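Local coordinates for ErfK/YbiS/YcfS/YnhG family protein (Xylanimonas cellulosilytica, PDB 4LPQ), which probably acts as a peptidoglycan L,D-transpeptidase that cross-links the cell wall, here as its peptidoglycan-binding-like and catalytic parts, at residues N110-N115 with I172-S178; P131-V137 with G201-Y207; L149-M154 with S178-R183. All coordinates share one frame; numbering follows the deposited sequence.

Contact 1: residues N110-N115 with I172-S178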
# COMPACT_ATOMS: atom_id res chain seq x y z
N ASN A 110 0.16 1.85 -1.09
CA ASN A 110 -0.98 1.05 -1.53
C ASN A 110 -0.80 -0.41 -1.11
O ASN A 110 0.24 -1.01 -1.25
CB ASN A 110 -1.05 1.14 -3.05
CG ASN A 110 -2.27 0.45 -3.62
OD1 ASN A 110 -3.38 0.76 -3.21
ND2 ASN A 110 -2.04 -0.49 -4.54
N ALA A 111 -1.91 -1.00 -0.57
CA ALA A 111 -1.90 -2.36 -0.05
C ALA A 111 -3.11 -3.14 -0.55
O ALA A 111 -4.12 -2.56 -0.97
CB ALA A 111 -1.83 -2.35 1.50
N SER A 112 -3.05 -4.49 -0.45
CA SER A 112 -4.18 -5.31 -0.68
C SER A 112 -4.10 -6.48 0.22
O SER A 112 -3.11 -7.20 0.28
CB SER A 112 -4.22 -5.74 -2.17
OG SER A 112 -5.36 -6.52 -2.47
N SER A 113 -5.20 -6.72 0.97
CA SER A 113 -5.32 -7.76 1.97
C SER A 113 -6.32 -8.85 1.62
O SER A 113 -6.68 -8.96 0.46
CB SER A 113 -5.54 -7.14 3.34
OG SER A 113 -6.83 -6.53 3.39
N GLY A 114 -6.74 -9.66 2.58
CA GLY A 114 -7.53 -10.83 2.25
C GLY A 114 -8.90 -10.55 1.68
O GLY A 114 -9.57 -9.65 2.15
N ASN A 115 -9.27 -11.33 0.71
CA ASN A 115 -10.56 -11.15 0.06
C ASN A 115 -11.81 -11.68 0.78
O ASN A 115 -12.88 -11.43 0.29
CB ASN A 115 -10.51 -11.62 -1.38
CG ASN A 115 -10.47 -13.09 -1.52
OD1 ASN A 115 -10.67 -13.86 -0.60
ND2 ASN A 115 -10.33 -13.48 -2.74
N ILE A 172 -1.17 -5.45 -6.77
CA ILE A 172 -1.71 -4.84 -5.55
C ILE A 172 -2.94 -4.02 -6.00
O ILE A 172 -2.82 -2.80 -6.20
CB ILE A 172 -0.68 -4.01 -4.81
CG1 ILE A 172 0.62 -4.76 -4.62
CG2 ILE A 172 -1.25 -3.63 -3.47
CD1 ILE A 172 1.66 -4.43 -5.68
N PRO A 173 -4.09 -4.69 -6.16
CA PRO A 173 -5.19 -4.01 -6.76
C PRO A 173 -5.98 -3.12 -5.78
O PRO A 173 -5.62 -3.00 -4.60
CB PRO A 173 -6.07 -5.10 -7.21
CG PRO A 173 -5.65 -6.28 -6.60
CD PRO A 173 -4.33 -6.14 -6.05
N THR A 174 -7.00 -2.46 -6.29
CA THR A 174 -7.80 -1.57 -5.54
C THR A 174 -8.86 -2.20 -4.63
O THR A 174 -9.60 -1.49 -3.95
CB THR A 174 -8.49 -0.57 -6.44
OG1 THR A 174 -9.33 -1.28 -7.34
CG2 THR A 174 -7.55 0.33 -7.21
N TYR A 175 -8.92 -3.51 -4.63
CA TYR A 175 -9.76 -4.28 -3.73
C TYR A 175 -8.90 -5.32 -3.05
O TYR A 175 -7.79 -5.63 -3.51
CB TYR A 175 -10.89 -4.95 -4.57
CG TYR A 175 -10.41 -5.90 -5.64
CD1 TYR A 175 -10.19 -7.22 -5.38
CD2 TYR A 175 -10.10 -5.45 -6.91
CE1 TYR A 175 -9.71 -8.09 -6.34
CE2 TYR A 175 -9.59 -6.32 -7.90
CZ TYR A 175 -9.43 -7.66 -7.60
OH TYR A 175 -8.95 -8.51 -8.56
N PRO A 176 -9.39 -5.85 -1.93
CA PRO A 176 -8.65 -6.92 -1.21
C PRO A 176 -8.64 -8.19 -2.03
O PRO A 176 -9.70 -8.75 -2.32
CB PRO A 176 -9.37 -7.02 0.08
CG PRO A 176 -10.49 -6.11 0.06
CD PRO A 176 -10.60 -5.45 -1.22
N ALA A 177 -7.46 -8.68 -2.39
CA ALA A 177 -7.33 -9.73 -3.37
C ALA A 177 -6.58 -10.97 -2.85
O ALA A 177 -6.44 -11.95 -3.63
CB ALA A 177 -6.59 -9.21 -4.59
N SER A 178 -6.01 -10.90 -1.64
CA SER A 178 -5.15 -11.98 -1.15
C SER A 178 -5.86 -13.10 -0.45
O SER A 178 -7.05 -13.05 -0.20
CB SER A 178 -4.03 -11.38 -0.30
OG SER A 178 -4.49 -11.16 0.99

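Contact 2: residues P131-V137 with G201-Y207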
# COMPACT_ATOMS: atom_id res chain seq x y z
N PRO A 131 -6.22 -10.79 9.83
CA PRO A 131 -6.65 -10.52 11.17
C PRO A 131 -6.47 -9.06 11.58
O PRO A 131 -5.53 -8.42 11.19
CB PRO A 131 -5.72 -11.38 12.05
CG PRO A 131 -4.55 -11.63 11.20
CD PRO A 131 -5.03 -11.62 9.78
N ARG A 132 -7.40 -8.57 12.34
CA ARG A 132 -7.35 -7.30 12.99
C ARG A 132 -6.72 -7.48 14.36
O ARG A 132 -6.92 -8.50 15.05
CB ARG A 132 -8.73 -6.67 13.17
CG ARG A 132 -9.28 -6.19 11.86
CD ARG A 132 -10.74 -5.73 11.88
NE ARG A 132 -11.25 -5.92 10.47
CZ ARG A 132 -11.56 -5.10 9.41
NH1 ARG A 132 -11.59 -3.64 9.22
NH2 ARG A 132 -11.83 -5.81 8.36
N GLY A 133 -5.91 -6.52 14.77
CA GLY A 133 -5.24 -6.58 16.04
C GLY A 133 -3.90 -5.97 16.08
O GLY A 133 -3.52 -5.21 15.22
N ASP A 134 -3.20 -6.23 17.22
CA ASP A 134 -1.99 -5.56 17.52
C ASP A 134 -0.88 -6.62 17.63
O ASP A 134 -0.89 -7.38 18.61
CB ASP A 134 -2.22 -4.84 18.82
CG ASP A 134 -1.41 -3.71 19.08
OD1 ASP A 134 -0.29 -3.65 18.65
OD2 ASP A 134 -1.93 -2.83 19.89
N PHE A 135 -0.02 -6.66 16.63
CA PHE A 135 0.93 -7.73 16.43
C PHE A 135 2.34 -7.17 16.31
O PHE A 135 2.55 -5.95 16.55
CB PHE A 135 0.56 -8.52 15.16
CG PHE A 135 -0.79 -9.05 15.19
CD1 PHE A 135 -1.16 -10.13 15.96
CD2 PHE A 135 -1.83 -8.50 14.39
CE1 PHE A 135 -2.49 -10.58 16.01
CE2 PHE A 135 -3.11 -9.00 14.43
CZ PHE A 135 -3.45 -10.05 15.24
N ALA A 136 3.33 -7.97 16.00
CA ALA A 136 4.70 -7.52 15.85
C ALA A 136 5.40 -8.42 14.84
O ALA A 136 5.14 -9.60 14.76
CB ALA A 136 5.44 -7.58 17.20
N VAL A 137 6.31 -7.81 14.08
CA VAL A 137 7.18 -8.58 13.22
C VAL A 137 7.99 -9.56 14.07
O VAL A 137 8.68 -9.10 15.01
CB VAL A 137 8.12 -7.68 12.40
CG1 VAL A 137 9.07 -8.49 11.57
CG2 VAL A 137 7.32 -6.68 11.54
N GLY A 201 10.46 -7.08 15.87
CA GLY A 201 9.88 -6.46 17.02
C GLY A 201 8.97 -5.28 16.69
O GLY A 201 8.22 -4.81 17.55
N THR A 202 9.01 -4.78 15.45
CA THR A 202 8.20 -3.63 15.07
C THR A 202 6.73 -3.97 15.21
O THR A 202 6.24 -4.96 14.64
CB THR A 202 8.53 -3.17 13.65
OG1 THR A 202 9.89 -2.80 13.50
CG2 THR A 202 7.66 -2.02 13.22
N ARG A 203 5.98 -3.05 15.84
CA ARG A 203 4.54 -3.18 15.98
C ARG A 203 3.87 -3.15 14.59
O ARG A 203 4.14 -2.24 13.80
CB ARG A 203 4.00 -2.05 16.85
CG ARG A 203 2.55 -2.11 17.23
CD ARG A 203 2.22 -0.90 18.06
NE ARG A 203 0.89 -0.97 18.58
CZ ARG A 203 0.21 0.06 19.08
NH1 ARG A 203 0.79 1.26 19.10
NH2 ARG A 203 -1.00 -0.13 19.55
N VAL A 204 2.89 -4.00 14.43
CA VAL A 204 2.07 -4.04 13.23
C VAL A 204 0.64 -4.04 13.74
O VAL A 204 0.18 -4.99 14.37
CB VAL A 204 2.29 -5.30 12.34
CG1 VAL A 204 1.39 -5.25 11.09
CG2 VAL A 204 3.75 -5.34 11.93
N LEU A 205 -0.09 -2.95 13.45
CA LEU A 205 -1.41 -2.72 13.97
C LEU A 205 -2.41 -2.73 12.82
O LEU A 205 -2.25 -1.88 11.93
CB LEU A 205 -1.40 -1.35 14.71
CG LEU A 205 -2.64 -0.83 15.26
CD1 LEU A 205 -3.14 -1.72 16.36
CD2 LEU A 205 -2.42 0.61 15.80
N LEU A 206 -3.41 -3.60 12.82
CA LEU A 206 -4.36 -3.74 11.71
C LEU A 206 -5.72 -3.42 12.25
O LEU A 206 -6.11 -3.95 13.31
CB LEU A 206 -4.36 -5.08 11.06
CG LEU A 206 -3.02 -5.60 10.54
CD1 LEU A 206 -2.26 -6.38 11.63
CD2 LEU A 206 -3.18 -6.42 9.25
N TYR A 207 -6.47 -2.61 11.53
CA TYR A 207 -7.84 -2.25 12.00
C TYR A 207 -8.77 -1.98 10.83
O TYR A 207 -8.28 -1.79 9.69
CB TYR A 207 -7.79 -0.97 12.84
CG TYR A 207 -6.90 0.13 12.34
CD1 TYR A 207 -7.35 1.00 11.40
CD2 TYR A 207 -5.63 0.29 12.80
CE1 TYR A 207 -6.56 2.02 10.95
CE2 TYR A 207 -4.81 1.32 12.41
CZ TYR A 207 -5.28 2.19 11.43
OH TYR A 207 -4.42 3.21 10.99
OXT TYR A 207 -10.04 -2.03 11.05

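Contact 3: residues L149-M154 with S178-R183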
# COMPACT_ATOMS: atom_id res chain seq x y z
N LEU A 149 -0.08 -19.83 2.94
CA LEU A 149 -1.36 -19.12 2.77
C LEU A 149 -1.57 -18.72 1.33
O LEU A 149 -2.58 -19.02 0.70
CB LEU A 149 -1.42 -17.84 3.67
CG LEU A 149 -1.85 -18.03 5.09
CD1 LEU A 149 -0.79 -18.85 5.87
CD2 LEU A 149 -2.02 -16.64 5.69
N GLU A 150 -0.66 -17.92 0.82
CA GLU A 150 -0.76 -17.33 -0.50
C GLU A 150 -0.39 -18.30 -1.61
O GLU A 150 0.50 -19.12 -1.41
CB GLU A 150 0.06 -16.06 -0.63
CG GLU A 150 -0.25 -15.00 0.43
CD GLU A 150 -1.69 -14.47 0.42
OE1 GLU A 150 -2.24 -14.32 -0.63
OE2 GLU A 150 -2.22 -14.36 1.51
N LEU A 151 -1.01 -18.14 -2.77
CA LEU A 151 -0.68 -18.98 -3.93
C LEU A 151 0.60 -18.68 -4.63
O LEU A 151 1.30 -19.59 -5.14
CB LEU A 151 -1.81 -18.87 -4.93
CG LEU A 151 -3.08 -19.58 -4.56
CD1 LEU A 151 -4.10 -19.48 -5.67
CD2 LEU A 151 -2.72 -21.06 -4.29
N GLY A 152 0.92 -17.41 -4.74
CA GLY A 152 2.21 -17.09 -5.44
C GLY A 152 3.32 -16.96 -4.40
O GLY A 152 3.18 -17.28 -3.18
N ASP A 153 4.44 -16.48 -4.85
CA ASP A 153 5.57 -16.20 -3.98
C ASP A 153 5.46 -14.77 -3.42
O ASP A 153 4.80 -13.88 -3.98
CB ASP A 153 6.90 -16.37 -4.71
CG ASP A 153 7.21 -17.82 -5.04
OD1 ASP A 153 6.81 -18.78 -4.35
OD2 ASP A 153 7.89 -17.98 -6.05
N MSE A 154 6.16 -14.56 -2.34
CA MSE A 154 6.17 -13.35 -1.60
C MSE A 154 7.59 -12.79 -1.64
O MSE A 154 8.59 -13.45 -1.34
CB MSE A 154 5.88 -13.61 -0.11
CG MSE A 154 4.47 -14.17 0.08
SE MSE A 154 3.95 -14.32 2.03
CE MSE A 154 5.31 -15.47 2.47
N SER A 178 -6.01 -10.90 -1.64
CA SER A 178 -5.15 -11.98 -1.15
C SER A 178 -5.86 -13.10 -0.45
O SER A 178 -7.05 -13.05 -0.20
CB SER A 178 -4.03 -11.38 -0.30
OG SER A 178 -4.49 -11.16 0.99
N HIS A 179 -5.07 -14.08 -0.00
CA HIS A 179 -5.58 -15.13 0.93
C HIS A 179 -5.43 -14.75 2.38
O HIS A 179 -5.70 -15.55 3.27
CB HIS A 179 -4.90 -16.46 0.72
CG HIS A 179 -5.35 -17.15 -0.48
ND1 HIS A 179 -4.81 -18.36 -0.85
CD2 HIS A 179 -6.38 -16.95 -1.31
CE1 HIS A 179 -5.44 -18.84 -1.91
NE2 HIS A 179 -6.45 -18.03 -2.17
N GLY A 180 -5.00 -13.50 2.64
CA GLY A 180 -4.88 -13.04 3.96
C GLY A 180 -3.64 -12.21 4.23
O GLY A 180 -3.63 -11.37 5.17
N CYS A 181 -2.51 -12.46 3.52
CA CYS A 181 -1.36 -11.60 3.74
C CYS A 181 -1.64 -10.19 3.17
O CYS A 181 -2.61 -9.97 2.43
CB CYS A 181 -0.19 -12.18 3.07
SG CYS A 181 0.42 -13.68 3.93
N VAL A 182 -0.77 -9.26 3.57
CA VAL A 182 -0.89 -7.89 3.09
C VAL A 182 0.14 -7.61 2.06
O VAL A 182 1.34 -7.58 2.38
CB VAL A 182 -0.80 -6.91 4.28
CG1 VAL A 182 -0.90 -5.49 3.81
CG2 VAL A 182 -1.88 -7.25 5.34
N ARG A 183 -0.25 -7.37 0.83
CA ARG A 183 0.61 -7.13 -0.29
C ARG A 183 0.89 -5.61 -0.46
O ARG A 183 -0.05 -4.82 -0.32
CB ARG A 183 -0.11 -7.55 -1.63
CG ARG A 183 -0.47 -8.96 -1.67
CD ARG A 183 -1.23 -9.09 -2.99
NE ARG A 183 -1.55 -10.42 -3.10
CZ ARG A 183 -2.22 -10.91 -4.08
NH1 ARG A 183 -2.56 -10.14 -5.13
NH2 ARG A 183 -2.52 -12.16 -3.97

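Contact 1: residues N110-N115 with I172-S178
Ser178 meets Ser113 and Asn115 through two backbone bonds that join the loops 110-115 and 172-178 at one end. Ser178 N gives a hydrogen bond to Ser113 O (2.9 Å), and Asn115 N returns one to Ser178 O, so that Ser178 is held through both its N-H and its carbonyl and forms a single isolated bridge with Gly114. At that bridge the backbones come close enough for a CA-H...O contact from Gly114 CA to Ser178 O at 3.3 Å.

Side chains supply the remaining polar links. The hydroxyl of Ser112, placed beside its own carbonyl carbon by a chi1 of -178°, reaches into the curve of the 172-178 loop and donates to Tyr175 O, with OG to O at 2.8 Å. Asn110 extends ND2 to Ile172 O at 2.9 Å; the carbonyl oxygen lies in the amide plane, but the N-H meets it at a bent 130° and from above the carbonyl plane. Asn110 OD1 is taken by Lys54, which fixes which way round the amide sits and ties it to helix 43-56.

Van der Waals contacts fill in between. The CG2 branch of Ile172 lies against the backbone of 110-115, 3.5 Å from Ala111 C; the end of the side chain leads away, and the residue also packs on Trp43 and Gln47 of helix 43-56. Pro173 brings CD to 3.7 Å from Ser112 OG. Pro176 CB sits close to two carbonyl oxygens, 3.3 Å from Ser113 O and also near Gly114 O.

Ser178 OG lies against the Ser113-Gly114 peptide, but it donates a hydrogen bond to Cys181 O and accepts one from Gly180 N. The pairing joins two loops beside the predicted active site of the YkuD-type catalytic domain, with Cys181 as likely nucleophile and His167 as likely proton donor or acceptor.

Contact 2: residues P131-V137 with G201-Y207
Asp134 and Arg203 meet diagonally across neighbouring strands, on the face that also bears Leu205, in a side-on, two-pronged salt bridge. Arg203 NE bonds Asp134 OD1 and Arg203 NH2 bonds Asp134 OD2, each at 2.9 Å, both oxygens being met on their syn sides, though tilted from the carboxylate plane. The carboxylate and guanidinium planes are only 17° apart, and the fully extended arginine, with CG anti to N (chi1 -173°), carries its head along the sheet to the acid. Leu205 packs CD2 over the rim of one guanidinium face and CD1 against Asp134 CG.

On the other face, with Phe135, Val204 and Leu206, the contacts are apolar. Leu206 directs CD1 at the edge of the Phe135 ring, in its plane and 3.5 Å from CD2, the two side chains crossing at about a right angle. Farther along, the CG2 branches of Val137 and Val204 meet at 3.8 Å. Pro131 O, near Leu206 CB, is buried without a partner in the model.

Between the two faces runs the antiparallel ladder of strands 133-136 and 203-206, their axes 4.3 Å apart. Gly133 pairs with Leu206 and Phe135 with Val204 through reciprocal backbone bonds, and Val137 continues the series to Thr202 and Gly201. Strand 203-206 is flanked on its other edge by the parallel strand 86-91, which places it inside the mixed sheet of the catalytic domain.

At the chain end Arg132 NH1 holds the terminal carboxylate, Tyr207 OXT, at 2.9 Å, and also bridges Asp93. Charge pairing thus closes the last residue onto the sheet, and Arg203 grips Asp134 by two nearly straight, charge-assisted bonds, with Asp134 itself solvent-exposed.

Contact 3: residues L149-M154 with S178-R183
Glu150 points its carboxylate into the turn 178-181, each oxygen taking a different backbone N-H. His179 N reaches OE1 at 2.9 Å on its syn lone pair, in a nearly straight bond of 171°. Cys181 N bonds OE2 at 2.8 Å from above the carboxylate plane. In Glu150 chi1 (-54°) sets CG beside Cys181 SG, 3.8 Å away, and the bend at chi2 (-62°) turns the carboxylate to the N-H groups. Glu150 OE1 lies at the edge of the Arg183 guanidinium, 4.0 Å from NH2, a long salt bridge; Arg183 NH1 goes to Ser171 O.

Residues 178-183 read Ser-His-Gly-Cys-Val-Arg, the SHGC(V/I)R-type signature of L,D-transpeptidases, and open with an ST turn at Ser178. They carry the predicted nucleophile Cys181 of the YkuD catalytic domain, whose predicted proton donor or acceptor, His167, adjoins both Cys181 and Met154.

The His179 ring presents its edge to the start of the other segment: ND1 donates to Leu149 O at 2.8 Å, the oxygen lying in the ring plane. Leu151 crosses the ring obliquely, its CG 3.6 Å from CE1, and Tyr119 stacks on the imidazole. Around the sulfur, Leu149 CD2 and the selenium of Met154, a selenomethionine, approach Cys181 SG at 4.2 and 4.1 Å.

Contacts 1 and 3 share Ser178 and lie about 10 Å apart between centres; they also touch where Ser112 O and Arg183 N, 2.9 Å apart, probably form a hydrogen bond, so 110-115 is tied to 178-183 directly as well as through Ser178. Contact 2 is centred about 17 Å from either, though its nearest atoms come within about 6 Å of contact 1. Its Leu206 packs on Val182 of contact 3, CD2 to CG2 at 4.2 Å, and both reach the same sheet. Contact 3 holds the predicted nucleophile Cys181; between side chains, Ser178 is about 5 Å from Cys181 and 6 Å from His167, and Pro131 of contact 2 about 8 Å from Cys181.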